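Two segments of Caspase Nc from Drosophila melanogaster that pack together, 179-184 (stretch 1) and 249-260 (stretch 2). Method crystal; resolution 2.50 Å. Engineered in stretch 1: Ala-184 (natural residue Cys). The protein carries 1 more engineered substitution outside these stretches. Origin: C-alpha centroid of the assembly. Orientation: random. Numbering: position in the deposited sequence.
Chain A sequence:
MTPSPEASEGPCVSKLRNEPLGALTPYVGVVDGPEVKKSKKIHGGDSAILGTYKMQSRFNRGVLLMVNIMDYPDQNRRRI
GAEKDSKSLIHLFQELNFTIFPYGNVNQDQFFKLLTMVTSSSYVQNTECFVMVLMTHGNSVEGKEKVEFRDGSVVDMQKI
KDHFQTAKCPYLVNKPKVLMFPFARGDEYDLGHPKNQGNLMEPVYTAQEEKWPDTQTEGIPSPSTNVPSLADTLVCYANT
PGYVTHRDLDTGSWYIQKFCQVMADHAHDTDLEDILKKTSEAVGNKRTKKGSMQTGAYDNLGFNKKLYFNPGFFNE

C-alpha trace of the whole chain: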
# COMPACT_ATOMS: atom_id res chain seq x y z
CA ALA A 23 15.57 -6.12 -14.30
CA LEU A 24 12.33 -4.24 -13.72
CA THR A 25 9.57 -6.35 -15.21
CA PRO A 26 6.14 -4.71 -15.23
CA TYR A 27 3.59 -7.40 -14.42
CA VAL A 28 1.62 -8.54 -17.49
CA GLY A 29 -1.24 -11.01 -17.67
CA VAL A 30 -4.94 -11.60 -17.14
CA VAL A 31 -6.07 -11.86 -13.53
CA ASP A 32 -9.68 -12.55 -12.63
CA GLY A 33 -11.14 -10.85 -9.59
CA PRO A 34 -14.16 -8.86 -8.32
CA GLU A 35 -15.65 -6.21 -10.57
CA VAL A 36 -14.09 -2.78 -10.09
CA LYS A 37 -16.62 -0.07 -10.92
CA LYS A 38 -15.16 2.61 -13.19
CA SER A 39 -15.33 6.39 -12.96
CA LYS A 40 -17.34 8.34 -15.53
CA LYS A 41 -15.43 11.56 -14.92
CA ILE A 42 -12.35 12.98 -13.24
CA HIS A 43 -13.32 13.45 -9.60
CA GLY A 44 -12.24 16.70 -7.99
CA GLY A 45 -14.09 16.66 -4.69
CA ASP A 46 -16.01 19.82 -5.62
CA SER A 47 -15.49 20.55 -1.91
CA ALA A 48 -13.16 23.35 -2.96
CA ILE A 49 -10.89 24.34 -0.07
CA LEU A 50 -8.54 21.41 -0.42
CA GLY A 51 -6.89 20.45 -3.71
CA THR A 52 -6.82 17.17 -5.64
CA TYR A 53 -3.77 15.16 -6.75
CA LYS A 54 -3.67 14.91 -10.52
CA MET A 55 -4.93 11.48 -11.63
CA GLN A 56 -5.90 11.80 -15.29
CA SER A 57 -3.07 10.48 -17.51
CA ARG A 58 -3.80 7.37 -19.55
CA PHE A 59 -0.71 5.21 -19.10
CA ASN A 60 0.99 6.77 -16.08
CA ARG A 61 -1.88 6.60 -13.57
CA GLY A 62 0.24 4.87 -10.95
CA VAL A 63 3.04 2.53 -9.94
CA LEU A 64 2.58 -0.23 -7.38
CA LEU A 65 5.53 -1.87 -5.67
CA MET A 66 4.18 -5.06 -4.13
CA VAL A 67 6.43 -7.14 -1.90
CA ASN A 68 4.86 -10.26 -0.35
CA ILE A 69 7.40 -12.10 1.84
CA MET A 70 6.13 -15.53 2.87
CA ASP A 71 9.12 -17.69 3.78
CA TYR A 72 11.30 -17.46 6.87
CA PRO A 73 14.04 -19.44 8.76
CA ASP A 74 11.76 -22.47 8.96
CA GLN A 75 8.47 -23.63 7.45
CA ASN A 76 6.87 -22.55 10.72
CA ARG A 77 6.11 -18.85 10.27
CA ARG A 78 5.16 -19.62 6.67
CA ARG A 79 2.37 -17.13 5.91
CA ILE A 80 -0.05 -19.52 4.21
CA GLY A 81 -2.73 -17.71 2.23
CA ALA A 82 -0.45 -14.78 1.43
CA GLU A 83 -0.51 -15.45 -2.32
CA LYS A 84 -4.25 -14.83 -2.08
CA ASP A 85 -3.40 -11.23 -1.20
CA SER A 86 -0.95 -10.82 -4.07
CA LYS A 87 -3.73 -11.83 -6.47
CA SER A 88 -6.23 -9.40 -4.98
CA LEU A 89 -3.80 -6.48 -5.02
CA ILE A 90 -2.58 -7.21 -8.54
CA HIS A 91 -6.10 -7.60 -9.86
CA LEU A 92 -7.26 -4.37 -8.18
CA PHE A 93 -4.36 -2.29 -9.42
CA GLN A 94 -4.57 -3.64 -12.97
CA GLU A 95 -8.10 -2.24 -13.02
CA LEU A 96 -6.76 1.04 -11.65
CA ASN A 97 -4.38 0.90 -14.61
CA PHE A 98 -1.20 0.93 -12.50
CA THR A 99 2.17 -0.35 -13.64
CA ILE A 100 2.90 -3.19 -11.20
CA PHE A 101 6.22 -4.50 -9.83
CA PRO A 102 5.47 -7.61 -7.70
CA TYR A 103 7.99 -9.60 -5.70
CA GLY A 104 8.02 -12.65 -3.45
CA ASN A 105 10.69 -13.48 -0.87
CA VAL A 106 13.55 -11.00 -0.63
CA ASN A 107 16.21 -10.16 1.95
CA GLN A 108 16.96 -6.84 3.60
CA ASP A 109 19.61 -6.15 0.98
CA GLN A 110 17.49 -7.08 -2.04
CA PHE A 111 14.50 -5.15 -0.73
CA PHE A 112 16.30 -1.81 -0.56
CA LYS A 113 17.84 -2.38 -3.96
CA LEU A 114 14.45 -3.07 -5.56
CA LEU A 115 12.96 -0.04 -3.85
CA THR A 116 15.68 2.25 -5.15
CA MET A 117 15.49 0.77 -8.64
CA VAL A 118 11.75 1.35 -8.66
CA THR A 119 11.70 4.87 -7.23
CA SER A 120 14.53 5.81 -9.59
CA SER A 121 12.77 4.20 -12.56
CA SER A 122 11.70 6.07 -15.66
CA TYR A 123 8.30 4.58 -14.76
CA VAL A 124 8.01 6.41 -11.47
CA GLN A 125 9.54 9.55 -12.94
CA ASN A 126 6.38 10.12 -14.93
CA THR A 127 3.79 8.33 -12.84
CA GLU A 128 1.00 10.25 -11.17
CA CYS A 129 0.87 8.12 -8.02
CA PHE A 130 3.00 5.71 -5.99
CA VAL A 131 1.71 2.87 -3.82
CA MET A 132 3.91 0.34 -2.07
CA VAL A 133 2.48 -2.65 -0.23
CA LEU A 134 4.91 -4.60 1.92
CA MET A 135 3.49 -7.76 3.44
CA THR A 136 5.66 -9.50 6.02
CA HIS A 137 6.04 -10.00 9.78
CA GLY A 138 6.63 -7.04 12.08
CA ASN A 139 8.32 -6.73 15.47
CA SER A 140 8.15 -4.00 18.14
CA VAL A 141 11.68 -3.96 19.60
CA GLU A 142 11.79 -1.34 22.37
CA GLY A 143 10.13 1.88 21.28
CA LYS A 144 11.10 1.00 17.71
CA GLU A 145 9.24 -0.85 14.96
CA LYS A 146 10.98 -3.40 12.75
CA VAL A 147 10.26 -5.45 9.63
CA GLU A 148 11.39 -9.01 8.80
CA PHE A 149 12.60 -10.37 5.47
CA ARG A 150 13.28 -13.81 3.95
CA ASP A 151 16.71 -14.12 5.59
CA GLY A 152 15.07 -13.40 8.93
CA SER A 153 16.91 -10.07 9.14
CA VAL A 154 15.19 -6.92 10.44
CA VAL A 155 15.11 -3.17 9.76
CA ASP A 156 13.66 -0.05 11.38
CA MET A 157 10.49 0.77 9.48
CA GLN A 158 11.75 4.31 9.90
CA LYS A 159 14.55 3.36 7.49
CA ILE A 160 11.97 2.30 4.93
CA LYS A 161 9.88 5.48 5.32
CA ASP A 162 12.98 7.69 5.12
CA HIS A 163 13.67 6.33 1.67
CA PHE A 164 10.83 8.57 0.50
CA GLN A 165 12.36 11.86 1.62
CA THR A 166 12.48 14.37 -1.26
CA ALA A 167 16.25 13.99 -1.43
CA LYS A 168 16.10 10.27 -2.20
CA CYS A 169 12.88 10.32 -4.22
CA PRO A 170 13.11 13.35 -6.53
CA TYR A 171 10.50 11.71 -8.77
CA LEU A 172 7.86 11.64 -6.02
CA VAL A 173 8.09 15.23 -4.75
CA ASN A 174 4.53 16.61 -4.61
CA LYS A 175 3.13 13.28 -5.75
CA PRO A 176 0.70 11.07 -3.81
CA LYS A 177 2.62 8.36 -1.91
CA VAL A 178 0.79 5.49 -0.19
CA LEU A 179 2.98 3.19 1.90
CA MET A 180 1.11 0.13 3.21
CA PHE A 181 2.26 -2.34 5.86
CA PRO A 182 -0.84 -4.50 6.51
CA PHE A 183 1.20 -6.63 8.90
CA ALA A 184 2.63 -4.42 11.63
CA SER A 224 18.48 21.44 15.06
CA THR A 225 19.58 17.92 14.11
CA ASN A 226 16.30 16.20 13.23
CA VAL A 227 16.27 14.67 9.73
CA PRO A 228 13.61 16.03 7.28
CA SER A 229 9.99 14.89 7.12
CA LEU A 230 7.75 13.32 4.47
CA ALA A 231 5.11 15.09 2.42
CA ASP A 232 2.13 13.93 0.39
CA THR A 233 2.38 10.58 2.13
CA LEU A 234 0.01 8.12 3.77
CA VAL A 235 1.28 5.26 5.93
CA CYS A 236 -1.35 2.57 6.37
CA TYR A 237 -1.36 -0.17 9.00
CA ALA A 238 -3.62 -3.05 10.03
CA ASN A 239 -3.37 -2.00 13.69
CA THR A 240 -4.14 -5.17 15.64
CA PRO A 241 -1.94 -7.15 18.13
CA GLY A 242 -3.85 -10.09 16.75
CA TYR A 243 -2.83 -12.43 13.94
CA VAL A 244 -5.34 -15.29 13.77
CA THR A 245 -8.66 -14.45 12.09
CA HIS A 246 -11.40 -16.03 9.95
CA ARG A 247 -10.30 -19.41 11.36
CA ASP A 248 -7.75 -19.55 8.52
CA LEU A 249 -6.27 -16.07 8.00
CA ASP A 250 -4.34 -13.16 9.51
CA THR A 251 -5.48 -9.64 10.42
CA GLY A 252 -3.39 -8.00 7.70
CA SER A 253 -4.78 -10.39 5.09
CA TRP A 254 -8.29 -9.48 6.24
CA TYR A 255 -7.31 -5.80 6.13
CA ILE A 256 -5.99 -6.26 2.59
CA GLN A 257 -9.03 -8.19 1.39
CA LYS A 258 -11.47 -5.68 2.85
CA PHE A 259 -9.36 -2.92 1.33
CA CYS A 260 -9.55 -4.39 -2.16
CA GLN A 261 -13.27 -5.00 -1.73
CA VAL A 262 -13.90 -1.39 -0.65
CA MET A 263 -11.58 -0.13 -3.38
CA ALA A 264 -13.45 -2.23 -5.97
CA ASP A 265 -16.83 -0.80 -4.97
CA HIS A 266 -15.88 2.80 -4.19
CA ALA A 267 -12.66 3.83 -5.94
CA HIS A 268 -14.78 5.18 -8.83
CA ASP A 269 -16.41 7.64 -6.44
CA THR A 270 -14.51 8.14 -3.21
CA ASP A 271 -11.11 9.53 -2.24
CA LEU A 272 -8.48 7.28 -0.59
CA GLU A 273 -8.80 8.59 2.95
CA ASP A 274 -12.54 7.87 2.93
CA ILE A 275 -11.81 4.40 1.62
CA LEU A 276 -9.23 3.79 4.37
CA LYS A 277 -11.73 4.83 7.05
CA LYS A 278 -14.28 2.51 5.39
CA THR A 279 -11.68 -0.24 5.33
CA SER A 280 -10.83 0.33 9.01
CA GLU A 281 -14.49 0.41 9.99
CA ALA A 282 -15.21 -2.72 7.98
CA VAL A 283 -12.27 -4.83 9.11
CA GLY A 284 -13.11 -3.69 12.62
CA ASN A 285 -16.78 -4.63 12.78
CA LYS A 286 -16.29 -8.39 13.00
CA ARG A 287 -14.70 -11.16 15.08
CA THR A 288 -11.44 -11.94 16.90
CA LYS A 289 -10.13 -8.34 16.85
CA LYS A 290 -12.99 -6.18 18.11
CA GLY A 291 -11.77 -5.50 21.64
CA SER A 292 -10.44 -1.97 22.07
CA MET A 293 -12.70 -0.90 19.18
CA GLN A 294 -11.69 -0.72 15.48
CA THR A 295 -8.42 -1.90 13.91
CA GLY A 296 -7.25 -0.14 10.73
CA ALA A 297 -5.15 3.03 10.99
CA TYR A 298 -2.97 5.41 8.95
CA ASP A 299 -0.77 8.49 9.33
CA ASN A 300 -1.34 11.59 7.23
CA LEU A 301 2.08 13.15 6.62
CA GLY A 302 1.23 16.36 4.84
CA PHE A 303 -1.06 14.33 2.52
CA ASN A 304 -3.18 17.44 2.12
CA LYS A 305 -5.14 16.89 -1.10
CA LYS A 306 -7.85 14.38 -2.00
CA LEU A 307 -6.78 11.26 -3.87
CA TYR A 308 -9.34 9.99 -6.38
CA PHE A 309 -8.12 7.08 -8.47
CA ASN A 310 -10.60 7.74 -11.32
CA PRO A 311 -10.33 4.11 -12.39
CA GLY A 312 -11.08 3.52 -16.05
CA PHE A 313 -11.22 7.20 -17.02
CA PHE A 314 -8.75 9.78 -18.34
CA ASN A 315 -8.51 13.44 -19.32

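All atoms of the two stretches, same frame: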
# COMPACT_ATOMS: atom_id res chain seq x y z
N LEU A 179 2.14 4.27 1.42
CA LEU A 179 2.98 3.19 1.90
C LEU A 179 2.14 2.31 2.82
O LEU A 179 1.67 2.76 3.86
CB LEU A 179 4.18 3.77 2.66
CG LEU A 179 4.94 4.90 1.95
CD1 LEU A 179 6.04 5.44 2.85
CD2 LEU A 179 5.52 4.41 0.63
N MET A 180 1.94 1.05 2.43
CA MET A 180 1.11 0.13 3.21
C MET A 180 1.81 -1.07 3.81
O MET A 180 2.46 -1.84 3.10
CB MET A 180 -0.05 -0.38 2.34
CG MET A 180 -0.93 0.71 1.77
SD MET A 180 -2.41 0.03 1.00
CE MET A 180 -3.49 -0.16 2.44
N PHE A 181 1.67 -1.22 5.12
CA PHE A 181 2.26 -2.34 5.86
C PHE A 181 1.13 -3.03 6.62
O PHE A 181 1.01 -2.90 7.83
CB PHE A 181 3.29 -1.83 6.85
CG PHE A 181 4.27 -0.87 6.25
CD1 PHE A 181 3.97 0.49 6.19
CD2 PHE A 181 5.49 -1.31 5.76
CE1 PHE A 181 4.88 1.40 5.64
CE2 PHE A 181 6.40 -0.42 5.22
CZ PHE A 181 6.09 0.94 5.16
N PRO A 182 0.29 -3.79 5.90
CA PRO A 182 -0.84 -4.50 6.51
C PRO A 182 -0.50 -5.48 7.64
O PRO A 182 -1.39 -5.98 8.33
CB PRO A 182 -1.50 -5.19 5.31
CG PRO A 182 -0.37 -5.35 4.33
CD PRO A 182 0.37 -4.06 4.45
N PHE A 183 0.79 -5.73 7.85
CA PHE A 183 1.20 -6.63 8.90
C PHE A 183 2.24 -5.95 9.78
O PHE A 183 3.44 -6.13 9.60
CB PHE A 183 1.78 -7.91 8.30
CG PHE A 183 0.79 -8.69 7.49
CD1 PHE A 183 -0.13 -9.53 8.11
CD2 PHE A 183 0.76 -8.58 6.10
CE1 PHE A 183 -1.06 -10.26 7.36
CE2 PHE A 183 -0.17 -9.30 5.34
CZ PHE A 183 -1.08 -10.14 5.98
N ALA A 184 1.75 -5.15 10.72
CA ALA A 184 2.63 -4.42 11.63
C ALA A 184 2.42 -4.85 13.08
O ALA A 184 1.75 -5.84 13.36
CB ALA A 184 2.39 -2.91 11.49
N LEU A 249 -6.86 -17.28 8.56
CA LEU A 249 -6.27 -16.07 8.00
C LEU A 249 -5.60 -15.20 9.07
O LEU A 249 -5.64 -15.52 10.26
CB LEU A 249 -7.33 -15.23 7.28
CG LEU A 249 -7.77 -15.66 5.88
CD1 LEU A 249 -8.83 -14.71 5.37
CD2 LEU A 249 -6.57 -15.67 4.94
N ASP A 250 -5.01 -14.10 8.62
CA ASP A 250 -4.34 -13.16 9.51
C ASP A 250 -5.05 -11.81 9.42
O ASP A 250 -5.78 -11.56 8.46
OD1 ASP A 250 -2.32 -11.17 10.52
OD2 ASP A 250 -1.05 -12.96 10.63
N THR A 251 -4.84 -10.95 10.41
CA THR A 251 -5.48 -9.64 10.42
C THR A 251 -5.10 -8.76 9.22
O THR A 251 -5.95 -8.07 8.66
CB THR A 251 -5.15 -8.88 11.73
OG1 THR A 251 -3.74 -8.94 11.98
CG2 THR A 251 -5.90 -9.50 12.90
N GLY A 252 -3.83 -8.79 8.84
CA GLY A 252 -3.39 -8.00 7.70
C GLY A 252 -4.04 -8.48 6.41
O GLY A 252 -4.43 -7.67 5.56
N SER A 253 -4.16 -9.80 6.27
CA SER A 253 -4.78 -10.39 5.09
C SER A 253 -6.24 -9.98 5.01
O SER A 253 -6.77 -9.75 3.92
CB SER A 253 -4.68 -11.92 5.15
OG SER A 253 -3.32 -12.35 5.16
N TRP A 254 -6.89 -9.88 6.17
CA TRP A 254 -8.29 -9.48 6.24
C TRP A 254 -8.38 -7.99 5.91
O TRP A 254 -9.31 -7.53 5.25
CB TRP A 254 -8.84 -9.76 7.63
CG TRP A 254 -10.33 -9.76 7.68
CD1 TRP A 254 -11.13 -8.95 8.43
CD2 TRP A 254 -11.21 -10.61 6.93
NE1 TRP A 254 -12.45 -9.25 8.20
CE2 TRP A 254 -12.53 -10.26 7.29
CE3 TRP A 254 -11.01 -11.64 6.00
CZ2 TRP A 254 -13.65 -10.90 6.74
CZ3 TRP A 254 -12.12 -12.27 5.45
CH2 TRP A 254 -13.43 -11.90 5.82
N TYR A 255 -7.40 -7.23 6.39
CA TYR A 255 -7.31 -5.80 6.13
C TYR A 255 -7.19 -5.62 4.61
O TYR A 255 -7.94 -4.86 4.00
CB TYR A 255 -6.07 -5.23 6.81
CG TYR A 255 -5.79 -3.80 6.42
CD1 TYR A 255 -6.41 -2.74 7.08
CD2 TYR A 255 -4.90 -3.49 5.39
CE1 TYR A 255 -6.15 -1.42 6.74
CE2 TYR A 255 -4.63 -2.17 5.04
CZ TYR A 255 -5.26 -1.14 5.72
OH TYR A 255 -4.97 0.17 5.42
N ILE A 256 -6.23 -6.32 4.02
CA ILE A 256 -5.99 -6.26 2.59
C ILE A 256 -7.21 -6.65 1.76
O ILE A 256 -7.56 -5.96 0.80
CB ILE A 256 -4.83 -7.17 2.17
CG1 ILE A 256 -3.51 -6.55 2.61
CG2 ILE A 256 -4.82 -7.37 0.67
CD1 ILE A 256 -2.33 -7.45 2.36
N GLN A 257 -7.86 -7.75 2.13
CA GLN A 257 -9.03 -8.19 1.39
C GLN A 257 -10.14 -7.16 1.45
O GLN A 257 -10.73 -6.80 0.42
CB GLN A 257 -9.52 -9.54 1.92
CG GLN A 257 -8.52 -10.67 1.72
CD GLN A 257 -8.11 -10.84 0.27
OE1 GLN A 257 -6.92 -10.92 -0.05
NE2 GLN A 257 -9.10 -10.90 -0.62
N LYS A 258 -10.42 -6.67 2.65
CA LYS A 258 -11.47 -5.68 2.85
C LYS A 258 -11.12 -4.42 2.07
O LYS A 258 -12.00 -3.74 1.51
CB LYS A 258 -11.63 -5.37 4.33
CG LYS A 258 -12.99 -4.82 4.69
CD LYS A 258 -14.09 -5.81 4.34
CE LYS A 258 -15.47 -5.20 4.50
NZ LYS A 258 -16.58 -6.14 4.19
N PHE A 259 -9.83 -4.10 2.05
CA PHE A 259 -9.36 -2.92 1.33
C PHE A 259 -9.68 -3.04 -0.16
O PHE A 259 -10.24 -2.13 -0.76
CB PHE A 259 -7.85 -2.76 1.51
CG PHE A 259 -7.27 -1.64 0.70
CD1 PHE A 259 -7.71 -0.33 0.88
CD2 PHE A 259 -6.31 -1.90 -0.27
CE1 PHE A 259 -7.19 0.71 0.11
CE2 PHE A 259 -5.78 -0.87 -1.04
CZ PHE A 259 -6.22 0.43 -0.85
N CYS A 260 -9.30 -4.17 -0.75
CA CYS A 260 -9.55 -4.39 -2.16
C CYS A 260 -11.04 -4.41 -2.45
O CYS A 260 -11.48 -3.92 -3.49
CB CYS A 260 -8.92 -5.70 -2.62
SG CYS A 260 -7.11 -5.70 -2.57

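A strand that runs out into a loop can be packed against a helix with no hydrogen bond between them among the modelled atoms, provided that the side chains are apolar and the helix offers a place of close approach. The contact between residues 179-184 and 249-260 of Caspase Nc is a compact example, burying 395 Å² in all.

At its apolar centre lies Pro-182, whose ring meets two residues of the helix. Its CG is 3.5 Å from Ile-256 CD1, and its CB is 3.8 Å from Tyr-255 CD2. Ile-256 leaves the helix sideways, yet its extended m,t rotamer brings CD1 nearer to the strand and loop, where the same methyl also lies 4.1 Å from Phe-183 CE2. Further back along the strand, Met-180 points toward the helix and reaches two aromatic residues one turn apart. Its terminal methyl, CE, sits almost squarely over the face of the Phe-259 ring, 4.1 Å from the ring centroid and only 6° off the normal. This is a CH-pi contact, in which a methyl polarized by the neighbouring sulfur meets the electron-rich ring face. The same CE lies at the edge of the Tyr-255 ring, 3.5 Å from Tyr-255 CE2 and 3.3 Å from Tyr-255 OH. Phe-181, between Met-180 and Pro-182, points away, as the alternation of a strand would lead one to expect.

The backbones come closest at Pro-182 and Gly-252, whose CA atoms are 4.5 Å apart. Here the absence of a side chain matters: Pro-182 O is 2.9 Å from Gly-252 CA, and an ideal CB on the glycine would lie 2.3 Å from both Pro-182 O and Phe-183 CD1, a clash with each. The bare CA instead rests over one face of the Phe-183 ring, 3.7 Å from its centroid, in a second CH-pi contact.

Phe-183 carries the contact outward to the first turn of the helix. Its CZ is 3.1 Å from Ser-253 N and 3.3 Å from Ser-253 OG, so a ring carbon borders polar groups; the serine hydroxyl is hydrogen-bonded elsewhere in the structure. At the ring edge, Phe-183 CE1 lies 3.5 Å from Asp-250 OD1, where weakly positive ring hydrogens suit a carboxylate oxygen. Both residues are poorly ordered, and Asp-250 lacks CB and CG in the model, so this outer distance deserves caution. Asp-250 occupies the N-cap position, and its backbone O accepts a hydrogen bond from Trp-254 N at 3.0 Å, opening the ladder that continues through the helix.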